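PDB 5ZBT: lectin-like protein from Entamoeba histolytica HM-1:IMSS-A, which is of unknown function but, as the legume lectin-like domain of an ERGIC-53-like membrane protein, may bind D-mannose. Local coordinates for residues A[26-32]-A[224-229]; A[80-86]-A[169-175]; A[98-104]-A[119-125]; A[135-139]-A[195-199]. One frame throughout, in Å; residues are numbered along the deposited sequence.

From the N terminus, residues 26-32 run beside strand 220-231 near the C-terminal end of the modelled chain, so interaction 1 closes a loop that holds the other three contacts. Strand 80-90 then pairs with strand 170-176 in interaction 2, in the same sheet as strand 220-231. Nested within that loop, interaction 3 joins consecutive strands 97-103 and 122-127 of the other sheet, and its Val100 and Ile124 pack on Leu84, Leu171 and Ile173 of interaction 2. Interaction 4 follows interaction 3 in series and crosses interaction 2 along the chain. It bridges the two sheets, about 22 Å from interaction 1 between centres, on the opposite side of the chain's centre.

Interaction 1: A[26-32]-A[224-229]; sequences DVLSFRE and VQSLHY
A loop-to-strand contact, part backbone bridge and part side-chain clasp, joins Phe30 and Ser29 of the loop before helix 36-42 to Leu227 and Tyr229 of strand 220-231. The backbone part is one antiparallel, hydrogen-bonded bridge: Leu227 N gives a straight bond to Phe30 O (2.8 Å, 172°), while the return bond from Phe30 N to Leu227 O is weak. One step along, a side chain takes over the role of a backbone carbonyl, Ser29 OG accepting from Tyr229 N at 2.9 Å. The same hydroxyl donates to Asp26 OD2, on the syn side of the carboxylate. The other oxygen, OD1, accepts from Leu28 N in an Asx turn and from Ser29 N as well, an Asx motif that curls the loop round its aspartate. In the legume-lectin sandwich the loop thus adds one bridge to the flank of strand 220-231 away from strand 80-90, the flank on which Val224 pairs with Val56. Phe30 has its CG wedged between backbone N and carbonyl carbon (chi1 47°), and Leu227 CB sits over one face of the ring, 3.8 Å from CE1, with Val224 CG1 at the ring edge. On the solvent side Arg31 lays its CG over the His228 ring, 3.3 Å from NE2, and bends back so that NH1 forms a salt bridge with Asp26 OD2 (3.0 Å). Farther along, a water links Glu32 OE1 with Ser226 OG.

Interaction 2: A[80-86]-A[169-175]; sequences FELQLKL and AVLRIKY
Phe80 lays one face of its ring over the CB of Tyr175, CZ lying 3.7 Å from that carbon in a CH-pi contact. The ring is swung there by a first torsion of 62°, which sets CG between the backbone N and the carbonyl carbon. Leu82, Leu84, Leu171 and Ile173 share this buried face, where the cross-strand neighbours meet mainly at their CB atoms. The other face is mostly polar. Arg172 NH1, in the plane of its guanidinium, reaches Glu81 OE2 at 3.0 Å from above the carboxylate plane. Gln83 NE2 comes to the same oxygen from the opposite face, although the length of that bond is doubtful. The other terminal nitrogen of Arg172, NH2, bonds Asn192 OD1. Lys174 lies alongside Glu81, pointing the same way, so that its CD passes 3.3 Å from OE1 while its ammonium group leads off. Between the two faces the backbones pair in regular antiparallel fashion, from Phe80 with Tyr175 to Leu86 N, which bonds Ala169 O at 2.7 Å. A largely polar outer face set against an inner face of leucine, isoleucine and aromatic residues is what one sheet of a beta sandwich presents, here that of the legume-lectin fold.

Interaction 3: A[98-104]-A[119-125]; sequences MGVWLTE and YKGIGIF
Val100 N reaches Ile124 O at 2.7 Å, the shortest of five backbone bonds that join the two segments between Val100 and Glu104. Within this antiparallel frame the side chains divide sharply. Trp101 stands on one face beside Gly123, and two aromatic rings meet its indole. Its CZ3 points at the centre of the Tyr119 ring, 3.6 Å from CE1, with the planes 83° apart: a T-shaped stack in which tryptophan supplies the edge. Toward Phe125 the roles are reversed, the phenyl edge bringing CE1 to 3.4 Å from Trp101 CZ2 over the indole face. Gly123 brings its bare CA to the indole face beside Phe125, and Gly99 CA lies at the edge of the Phe125 ring, 3.8 Å from CD1. On the other face Leu102 CD1 touches Ile124 CD1 at 3.8 Å, in the core between the sheets. At the outer end Glu104 OE2 and Lys120 NZ form a loose salt bridge of 3.6 Å. The polar atoms of the buried rings find partners beyond the pair, Trp101 NE1 at Ser211 OG and Tyr119 OH at Leu139 O. The Ser211 bond and the two stacks together probably limit both tilt and rotation of the indole, while the Leu139 bond steadies the tyrosine against which it rests.

Interaction 4: A[135-139]-A[195-199]; sequences MISVL and CITIE
Sheet-on-sheet packing in the beta sandwich brings Ile136 and Val138 against Cys195, Ile196 and Ile198, near the margin where the two sheets are also joined by a disulfide. The strands run in nearly the same direction, 18° apart, but their axes come no closer than 7.8 Å, so the contact is made by side chains that meet between the sheets rather than by backbone pairing. Cys195 SG lies anti to its own backbone nitrogen (chi1 180°), which carries it across to Ile136, where it rests 3.5 Å from CG2 and is equally close to CB. The next residue also faces inward: Ile196 CD1 comes 3.9 Å from Val138 CG2 and near the carbonyl oxygen of Ile136. Two successive inward side chains reflect a classic beta bulge, in which Cys195 and Ile196 together sit opposite Ile184. Two residues on, Ile198 again faces inward, its CD1 meeting Val138 CG1 at 3.7 Å. The two branches of Val138 are thus shared between two isoleucines, CG2 for Ile196 and CG1 for Ile198. The contact is wholly apolar in its side chains. Around it, Cys157 of strand 153-158 completes the disulfide with Cys195, linking the outermost strands of the two sheets, while Ile184 and Ile186 of strand 181-188 and Ile122 and Ile126 of strand 122-127 continue the hydrophobic layer inward.

Interaction 1: A[26-32]-A[224-229]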
# COMPACT_ATOMS: atom_id res chain seq x y z
N ASP A 26 -12.15 -13.29 -7.06
CA ASP A 26 -11.33 -12.32 -6.31
C ASP A 26 -9.85 -12.60 -6.57
O ASP A 26 -9.31 -13.60 -6.11
CB ASP A 26 -11.67 -12.44 -4.82
CG ASP A 26 -10.93 -11.42 -3.95
OD1 ASP A 26 -9.99 -10.76 -4.43
OD2 ASP A 26 -11.32 -11.29 -2.77
N VAL A 27 -9.19 -11.69 -7.29
CA VAL A 27 -7.79 -11.87 -7.63
C VAL A 27 -6.90 -10.90 -6.86
O VAL A 27 -5.78 -10.62 -7.29
CB VAL A 27 -7.55 -11.74 -9.14
CG1 VAL A 27 -8.36 -12.79 -9.91
CG2 VAL A 27 -7.90 -10.34 -9.59
N LEU A 28 -7.38 -10.39 -5.73
CA LEU A 28 -6.63 -9.44 -4.92
C LEU A 28 -6.41 -9.91 -3.49
O LEU A 28 -5.34 -9.68 -2.92
CB LEU A 28 -7.36 -8.08 -4.88
CG LEU A 28 -7.70 -7.41 -6.21
CD1 LEU A 28 -8.40 -6.07 -6.02
CD2 LEU A 28 -6.45 -7.25 -7.06
N SER A 29 -7.41 -10.54 -2.88
CA SER A 29 -7.41 -10.76 -1.45
C SER A 29 -6.45 -11.87 -1.05
O SER A 29 -6.30 -12.86 -1.76
CB SER A 29 -8.81 -11.11 -0.95
OG SER A 29 -9.68 -10.02 -1.13
N PHE A 30 -5.80 -11.68 0.10
CA PHE A 30 -5.31 -12.81 0.89
C PHE A 30 -5.66 -12.54 2.34
O PHE A 30 -5.29 -11.50 2.91
CB PHE A 30 -3.81 -13.06 0.71
CG PHE A 30 -2.94 -11.84 0.81
CD1 PHE A 30 -2.69 -11.05 -0.32
CD2 PHE A 30 -2.29 -11.53 2.00
CE1 PHE A 30 -1.85 -9.95 -0.24
CE2 PHE A 30 -1.45 -10.43 2.09
CZ PHE A 30 -1.23 -9.63 0.97
N ARG A 31 -6.40 -13.46 2.93
CA ARG A 31 -6.97 -13.32 4.26
C ARG A 31 -6.26 -14.25 5.23
O ARG A 31 -5.48 -15.13 4.84
CB ARG A 31 -8.47 -13.61 4.22
CG ARG A 31 -9.22 -12.69 3.26
CD ARG A 31 -10.70 -13.05 3.13
NE ARG A 31 -11.20 -12.73 1.79
CZ ARG A 31 -11.08 -13.54 0.74
NH1 ARG A 31 -11.55 -13.17 -0.45
NH2 ARG A 31 -10.48 -14.73 0.88
N GLU A 32 -6.53 -14.03 6.54
CA GLU A 32 -6.01 -14.80 7.66
C GLU A 32 -6.87 -16.05 7.87
O GLU A 32 -8.10 -15.94 7.95
CB GLU A 32 -6.00 -13.97 8.93
CG GLU A 32 -5.00 -12.83 8.93
CD GLU A 32 -4.59 -12.40 10.35
OE1 GLU A 32 -4.97 -11.28 10.78
OE2 GLU A 32 -3.90 -13.20 11.03
N VAL A 224 2.87 -7.60 6.13
CA VAL A 224 1.45 -7.40 5.89
C VAL A 224 0.70 -8.64 6.38
O VAL A 224 1.02 -9.76 5.99
CB VAL A 224 1.18 -7.13 4.39
CG1 VAL A 224 -0.27 -7.33 4.05
CG2 VAL A 224 1.63 -5.73 4.05
N GLN A 225 -0.29 -8.42 7.25
CA GLN A 225 -1.06 -9.53 7.80
C GLN A 225 -2.10 -10.05 6.81
O GLN A 225 -2.31 -11.27 6.73
CB GLN A 225 -1.76 -9.11 9.08
CG GLN A 225 -0.84 -9.01 10.25
CD GLN A 225 -1.32 -9.85 11.40
OE1 GLN A 225 -2.24 -9.45 12.13
NE2 GLN A 225 -0.71 -11.03 11.57
N SER A 226 -2.78 -9.16 6.11
CA SER A 226 -3.88 -9.56 5.23
C SER A 226 -4.25 -8.40 4.33
O SER A 226 -3.98 -7.24 4.62
CB SER A 226 -5.11 -10.01 6.02
OG SER A 226 -5.56 -8.95 6.83
N LEU A 227 -4.91 -8.75 3.23
CA LEU A 227 -5.47 -7.79 2.30
C LEU A 227 -6.85 -8.29 1.91
O LEU A 227 -6.99 -9.41 1.41
CB LEU A 227 -4.56 -7.61 1.08
CG LEU A 227 -5.10 -6.72 -0.03
CD1 LEU A 227 -5.25 -5.25 0.42
CD2 LEU A 227 -4.17 -6.82 -1.22
N HIS A 228 -7.88 -7.49 2.20
CA HIS A 228 -9.25 -7.81 1.83
C HIS A 228 -9.72 -6.81 0.80
O HIS A 228 -9.56 -5.60 0.99
CB HIS A 228 -10.22 -7.75 3.02
CG HIS A 228 -9.97 -8.78 4.08
ND1 HIS A 228 -8.90 -8.70 4.95
CD2 HIS A 228 -10.67 -9.88 4.44
CE1 HIS A 228 -8.94 -9.73 5.78
NE2 HIS A 228 -10.00 -10.45 5.50
N TYR A 229 -10.30 -7.31 -0.27
CA TYR A 229 -11.05 -6.51 -1.22
C TYR A 229 -12.54 -6.76 -0.96
O TYR A 229 -12.97 -7.90 -0.86
CB TYR A 229 -10.66 -6.88 -2.65
CG TYR A 229 -11.74 -6.61 -3.67
CD1 TYR A 229 -12.26 -5.34 -3.82
CD2 TYR A 229 -12.23 -7.63 -4.48
CE1 TYR A 229 -13.26 -5.07 -4.75
CE2 TYR A 229 -13.24 -7.37 -5.41
CZ TYR A 229 -13.74 -6.08 -5.54
OH TYR A 229 -14.74 -5.78 -6.45
O HOH W 1 -6.89 -10.08 8.99

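Interaction 2: A[80-86]-A[169-175]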
# COMPACT_ATOMS: atom_id res chain seq x y z
N PHE A 80 -15.31 -0.03 -4.54
CA PHE A 80 -14.60 -1.05 -3.79
C PHE A 80 -14.00 -0.45 -2.54
O PHE A 80 -13.87 0.77 -2.40
CB PHE A 80 -13.50 -1.71 -4.63
CG PHE A 80 -12.42 -0.77 -5.07
CD1 PHE A 80 -11.32 -0.53 -4.26
CD2 PHE A 80 -12.51 -0.14 -6.31
CE1 PHE A 80 -10.32 0.34 -4.66
CE2 PHE A 80 -11.51 0.72 -6.73
CZ PHE A 80 -10.40 0.96 -5.90
N GLU A 81 -13.63 -1.35 -1.64
CA GLU A 81 -12.87 -0.99 -0.45
C GLU A 81 -11.76 -2.02 -0.30
O GLU A 81 -12.01 -3.23 -0.36
CB GLU A 81 -13.77 -0.95 0.80
CG GLU A 81 -12.98 -1.01 2.08
CD GLU A 81 -13.79 -0.66 3.32
OE1 GLU A 81 -14.71 0.19 3.25
OE2 GLU A 81 -13.47 -1.22 4.39
N LEU A 82 -10.52 -1.54 -0.16
CA LEU A 82 -9.39 -2.39 0.16
C LEU A 82 -8.96 -2.13 1.60
O LEU A 82 -8.91 -0.97 2.04
CB LEU A 82 -8.21 -2.15 -0.80
CG LEU A 82 -8.55 -2.13 -2.29
CD1 LEU A 82 -7.44 -1.49 -3.11
CD2 LEU A 82 -8.83 -3.53 -2.79
N GLN A 83 -8.67 -3.22 2.32
CA GLN A 83 -8.21 -3.18 3.71
C GLN A 83 -6.88 -3.91 3.80
O GLN A 83 -6.82 -5.13 3.59
CB GLN A 83 -9.23 -3.82 4.65
CG GLN A 83 -10.52 -3.04 4.80
CD GLN A 83 -11.57 -3.84 5.52
OE1 GLN A 83 -11.25 -4.80 6.21
NE2 GLN A 83 -12.84 -3.48 5.34
N LEU A 84 -5.83 -3.19 4.11
CA LEU A 84 -4.49 -3.75 4.21
C LEU A 84 -4.07 -3.71 5.67
O LEU A 84 -3.82 -2.63 6.22
CB LEU A 84 -3.51 -2.98 3.34
CG LEU A 84 -2.11 -3.60 3.27
CD1 LEU A 84 -2.16 -4.88 2.43
CD2 LEU A 84 -1.15 -2.64 2.69
N LYS A 85 -4.00 -4.87 6.31
CA LYS A 85 -3.65 -4.93 7.72
C LYS A 85 -2.13 -5.05 7.87
O LYS A 85 -1.50 -5.94 7.29
CB LYS A 85 -4.37 -6.10 8.38
CG LYS A 85 -4.25 -6.11 9.90
CD LYS A 85 -5.19 -7.13 10.51
CE LYS A 85 -4.87 -7.29 11.98
NZ LYS A 85 -5.97 -7.97 12.71
N LEU A 86 -1.56 -4.16 8.67
CA LEU A 86 -0.13 -3.96 8.81
C LEU A 86 0.45 -4.73 9.99
O LEU A 86 -0.19 -4.86 11.04
CB LEU A 86 0.18 -2.47 9.01
CG LEU A 86 0.34 -1.52 7.83
CD1 LEU A 86 -0.59 -1.86 6.71
CD2 LEU A 86 0.06 -0.12 8.32
N ALA A 169 -2.49 -2.06 12.53
CA ALA A 169 -3.29 -1.03 11.90
C ALA A 169 -3.78 -1.52 10.53
O ALA A 169 -3.17 -2.40 9.91
CB ALA A 169 -2.48 0.26 11.75
N VAL A 170 -4.88 -0.94 10.08
CA VAL A 170 -5.52 -1.31 8.82
C VAL A 170 -5.62 -0.05 7.98
O VAL A 170 -6.30 0.92 8.36
CB VAL A 170 -6.90 -1.92 9.06
CG1 VAL A 170 -7.54 -2.33 7.74
CG2 VAL A 170 -6.77 -3.11 10.01
N LEU A 171 -4.92 -0.03 6.85
CA LEU A 171 -5.05 1.04 5.87
C LEU A 171 -6.30 0.79 5.03
O LEU A 171 -6.47 -0.30 4.47
CB LEU A 171 -3.80 1.10 4.99
CG LEU A 171 -3.88 1.98 3.73
CD1 LEU A 171 -3.93 3.46 4.11
CD2 LEU A 171 -2.70 1.69 2.78
N ARG A 172 -7.18 1.79 4.96
CA ARG A 172 -8.47 1.62 4.27
C ARG A 172 -8.51 2.52 3.04
O ARG A 172 -8.39 3.74 3.14
CB ARG A 172 -9.64 1.93 5.21
CG ARG A 172 -11.02 1.60 4.63
CD ARG A 172 -12.20 2.02 5.53
NE ARG A 172 -11.91 1.86 6.95
CZ ARG A 172 -11.88 0.70 7.59
NH1 ARG A 172 -12.15 -0.43 6.95
NH2 ARG A 172 -11.56 0.67 8.87
N ILE A 173 -8.69 1.90 1.87
CA ILE A 173 -8.74 2.59 0.58
C ILE A 173 -10.12 2.37 -0.02
O ILE A 173 -10.47 1.24 -0.38
CB ILE A 173 -7.63 2.08 -0.36
CG1 ILE A 173 -6.25 2.41 0.21
CG2 ILE A 173 -7.80 2.65 -1.77
CD1 ILE A 173 -5.18 1.45 -0.25
N LYS A 174 -10.92 3.43 -0.12
CA LYS A 174 -12.29 3.36 -0.60
C LYS A 174 -12.44 4.22 -1.85
O LYS A 174 -12.04 5.38 -1.84
CB LYS A 174 -13.28 3.85 0.46
CG LYS A 174 -13.46 2.98 1.68
CD LYS A 174 -14.75 3.37 2.43
CE LYS A 174 -14.63 4.74 3.11
NZ LYS A 174 -15.88 5.20 3.82
N TYR A 175 -13.06 3.67 -2.89
CA TYR A 175 -13.33 4.44 -4.10
C TYR A 175 -14.78 4.24 -4.53
O TYR A 175 -15.24 3.11 -4.69
CB TYR A 175 -12.38 4.03 -5.22
CG TYR A 175 -12.55 4.83 -6.50
CD1 TYR A 175 -12.30 6.20 -6.52
CD2 TYR A 175 -12.93 4.21 -7.70
CE1 TYR A 175 -12.42 6.94 -7.69
CE2 TYR A 175 -13.06 4.94 -8.88
CZ TYR A 175 -12.80 6.30 -8.87
OH TYR A 175 -12.92 7.04 -10.02

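Interaction 3: A[98-104]-A[119-125]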
# COMPACT_ATOMS: atom_id res chain seq x y z
N MET A 98 5.97 2.47 3.19
CA MET A 98 5.21 1.47 2.46
C MET A 98 4.36 2.16 1.41
O MET A 98 3.87 3.27 1.64
CB MET A 98 4.25 0.72 3.38
CG MET A 98 4.63 -0.66 3.79
SD MET A 98 3.22 -1.27 4.76
CE MET A 98 2.09 -1.60 3.41
N GLY A 99 4.15 1.50 0.29
CA GLY A 99 3.25 2.01 -0.73
C GLY A 99 2.24 0.98 -1.17
O GLY A 99 2.56 -0.21 -1.29
N VAL A 100 1.01 1.44 -1.39
CA VAL A 100 0.00 0.66 -2.08
C VAL A 100 -0.30 1.37 -3.40
O VAL A 100 -0.46 2.59 -3.43
CB VAL A 100 -1.27 0.47 -1.24
CG1 VAL A 100 -2.29 -0.44 -2.00
CG2 VAL A 100 -0.90 -0.14 0.10
N TRP A 101 -0.35 0.61 -4.48
CA TRP A 101 -0.26 1.20 -5.80
C TRP A 101 -1.43 0.73 -6.65
O TRP A 101 -1.77 -0.45 -6.64
CB TRP A 101 1.06 0.81 -6.47
CG TRP A 101 2.32 1.24 -5.74
CD1 TRP A 101 2.91 0.64 -4.64
CD2 TRP A 101 3.18 2.34 -6.10
NE1 TRP A 101 4.06 1.31 -4.30
CE2 TRP A 101 4.25 2.35 -5.18
CE3 TRP A 101 3.15 3.32 -7.11
CZ2 TRP A 101 5.28 3.30 -5.24
CZ3 TRP A 101 4.17 4.26 -7.17
CH2 TRP A 101 5.22 4.24 -6.23
N LEU A 102 -2.02 1.66 -7.40
CA LEU A 102 -3.07 1.34 -8.37
C LEU A 102 -2.61 1.94 -9.69
O LEU A 102 -2.72 3.16 -9.90
CB LEU A 102 -4.43 1.89 -7.93
CG LEU A 102 -5.05 1.26 -6.65
CD1 LEU A 102 -4.38 1.76 -5.35
CD2 LEU A 102 -6.55 1.51 -6.57
N THR A 103 -2.04 1.10 -10.56
CA THR A 103 -1.32 1.61 -11.72
C THR A 103 -1.74 0.93 -13.01
O THR A 103 -2.26 -0.20 -13.02
CB THR A 103 0.21 1.46 -11.56
OG1 THR A 103 0.54 0.10 -11.23
CG2 THR A 103 0.71 2.43 -10.50
N GLU A 104 -1.48 1.65 -14.11
CA GLU A 104 -1.79 1.16 -15.45
C GLU A 104 -0.93 -0.04 -15.83
O GLU A 104 -1.38 -0.90 -16.60
CB GLU A 104 -1.60 2.31 -16.45
CG GLU A 104 -1.75 1.92 -17.92
CD GLU A 104 -1.47 3.09 -18.86
OE1 GLU A 104 -2.45 3.67 -19.40
OE2 GLU A 104 -0.28 3.42 -19.06
N TYR A 119 5.28 6.51 -13.37
CA TYR A 119 4.19 5.54 -13.37
C TYR A 119 2.90 6.27 -13.75
O TYR A 119 2.84 7.50 -13.71
CB TYR A 119 4.03 4.84 -12.00
CG TYR A 119 3.62 5.75 -10.86
CD1 TYR A 119 4.57 6.48 -10.15
CD2 TYR A 119 2.28 5.88 -10.49
CE1 TYR A 119 4.19 7.33 -9.10
CE2 TYR A 119 1.90 6.71 -9.43
CZ TYR A 119 2.85 7.44 -8.75
OH TYR A 119 2.46 8.28 -7.72
N LYS A 120 1.88 5.50 -14.13
CA LYS A 120 0.57 6.08 -14.41
C LYS A 120 -0.45 5.47 -13.45
O LYS A 120 -0.76 4.28 -13.52
CB LYS A 120 0.17 5.87 -15.87
CG LYS A 120 -1.03 6.73 -16.30
CD LYS A 120 -1.47 6.42 -17.74
CE LYS A 120 -0.89 7.46 -18.73
NZ LYS A 120 -0.27 6.87 -19.98
N GLY A 121 -0.96 6.28 -12.54
CA GLY A 121 -1.91 5.80 -11.57
C GLY A 121 -1.72 6.53 -10.25
O GLY A 121 -1.37 7.71 -10.22
N ILE A 122 -1.92 5.78 -9.17
CA ILE A 122 -2.02 6.32 -7.83
C ILE A 122 -1.07 5.54 -6.94
O ILE A 122 -1.03 4.30 -6.99
CB ILE A 122 -3.47 6.24 -7.29
CG1 ILE A 122 -4.34 7.32 -7.93
CG2 ILE A 122 -3.54 6.37 -5.78
CD1 ILE A 122 -5.77 6.87 -8.18
N GLY A 123 -0.27 6.27 -6.16
CA GLY A 123 0.51 5.69 -5.08
C GLY A 123 -0.02 6.23 -3.76
O GLY A 123 -0.20 7.44 -3.60
N ILE A 124 -0.28 5.31 -2.83
CA ILE A 124 -0.69 5.63 -1.46
C ILE A 124 0.46 5.21 -0.56
O ILE A 124 0.83 4.03 -0.52
CB ILE A 124 -2.00 4.92 -1.07
CG1 ILE A 124 -3.07 5.19 -2.12
CG2 ILE A 124 -2.49 5.36 0.28
CD1 ILE A 124 -3.98 4.04 -2.36
N PHE A 125 1.04 6.18 0.16
CA PHE A 125 2.28 5.97 0.88
C PHE A 125 2.08 6.24 2.37
O PHE A 125 1.41 7.20 2.75
CB PHE A 125 3.41 6.88 0.35
CG PHE A 125 3.56 6.84 -1.16
CD1 PHE A 125 3.66 5.63 -1.83
CD2 PHE A 125 3.59 8.01 -1.89
CE1 PHE A 125 3.81 5.59 -3.22
CE2 PHE A 125 3.72 7.98 -3.28
CZ PHE A 125 3.84 6.77 -3.94

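Interaction 4: A[135-139]-A[195-199]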
# COMPACT_ATOMS: atom_id res chain seq x y z
N MET A 135 3.33 9.92 8.18
CA MET A 135 2.51 10.65 7.24
C MET A 135 1.92 9.68 6.24
O MET A 135 2.56 8.70 5.86
CB MET A 135 3.33 11.71 6.50
CG MET A 135 3.73 12.89 7.37
SD MET A 135 3.57 14.52 6.62
CE MET A 135 1.81 14.69 6.38
N ILE A 136 0.68 9.93 5.84
CA ILE A 136 0.05 9.22 4.75
C ILE A 136 -0.09 10.23 3.61
O ILE A 136 -0.49 11.37 3.85
CB ILE A 136 -1.29 8.62 5.18
CG1 ILE A 136 -1.04 7.49 6.19
CG2 ILE A 136 -2.05 8.07 3.99
CD1 ILE A 136 -2.30 6.90 6.81
N SER A 137 0.30 9.82 2.41
CA SER A 137 0.27 10.67 1.23
C SER A 137 -0.39 9.92 0.08
O SER A 137 -0.37 8.69 0.03
CB SER A 137 1.66 11.08 0.78
OG SER A 137 2.50 11.28 1.90
N VAL A 138 -0.99 10.67 -0.83
CA VAL A 138 -1.49 10.14 -2.08
C VAL A 138 -0.86 10.96 -3.19
O VAL A 138 -0.85 12.20 -3.13
CB VAL A 138 -3.02 10.18 -2.18
CG1 VAL A 138 -3.46 9.71 -3.54
CG2 VAL A 138 -3.65 9.30 -1.09
N LEU A 139 -0.32 10.27 -4.19
CA LEU A 139 0.42 10.88 -5.28
C LEU A 139 -0.12 10.30 -6.58
O LEU A 139 0.17 9.15 -6.90
CB LEU A 139 1.91 10.59 -5.15
CG LEU A 139 2.86 11.57 -5.81
CD1 LEU A 139 2.42 12.95 -5.45
CD2 LEU A 139 4.25 11.35 -5.31
N CYS A 195 -8.35 10.60 6.93
CA CYS A 195 -7.03 10.98 6.44
C CYS A 195 -7.14 11.87 5.19
O CYS A 195 -6.86 13.06 5.24
CB CYS A 195 -6.19 9.73 6.19
SG CYS A 195 -4.52 10.01 5.57
N ILE A 196 -7.61 11.31 4.08
CA ILE A 196 -7.64 12.02 2.81
C ILE A 196 -8.94 11.69 2.09
O ILE A 196 -9.40 10.54 2.09
CB ILE A 196 -6.41 11.65 1.94
CG1 ILE A 196 -5.14 12.32 2.47
CG2 ILE A 196 -6.64 11.96 0.44
CD1 ILE A 196 -3.86 11.63 2.00
N THR A 197 -9.55 12.72 1.51
CA THR A 197 -10.62 12.55 0.54
C THR A 197 -10.22 13.30 -0.72
O THR A 197 -9.80 14.46 -0.64
CB THR A 197 -11.95 13.10 1.07
OG1 THR A 197 -12.33 12.38 2.24
CG2 THR A 197 -13.04 12.94 0.04
N ILE A 198 -10.35 12.65 -1.88
CA ILE A 198 -10.07 13.27 -3.17
C ILE A 198 -11.32 13.20 -4.01
O ILE A 198 -11.81 12.10 -4.32
CB ILE A 198 -8.90 12.59 -3.90
CG1 ILE A 198 -7.69 12.43 -2.99
CG2 ILE A 198 -8.52 13.39 -5.15
CD1 ILE A 198 -6.55 11.75 -3.66
N GLU A 199 -11.82 14.35 -4.42
CA GLU A 199 -12.96 14.39 -5.33
C GLU A 199 -12.49 14.38 -6.78
O GLU A 199 -11.33 14.69 -7.09
CB GLU A 199 -13.82 15.62 -5.06
CG GLU A 199 -14.03 15.89 -3.59
CD GLU A 199 -15.21 15.13 -3.03
OE1 GLU A 199 -15.93 14.45 -3.81
OE2 GLU A 199 -15.42 15.20 -1.79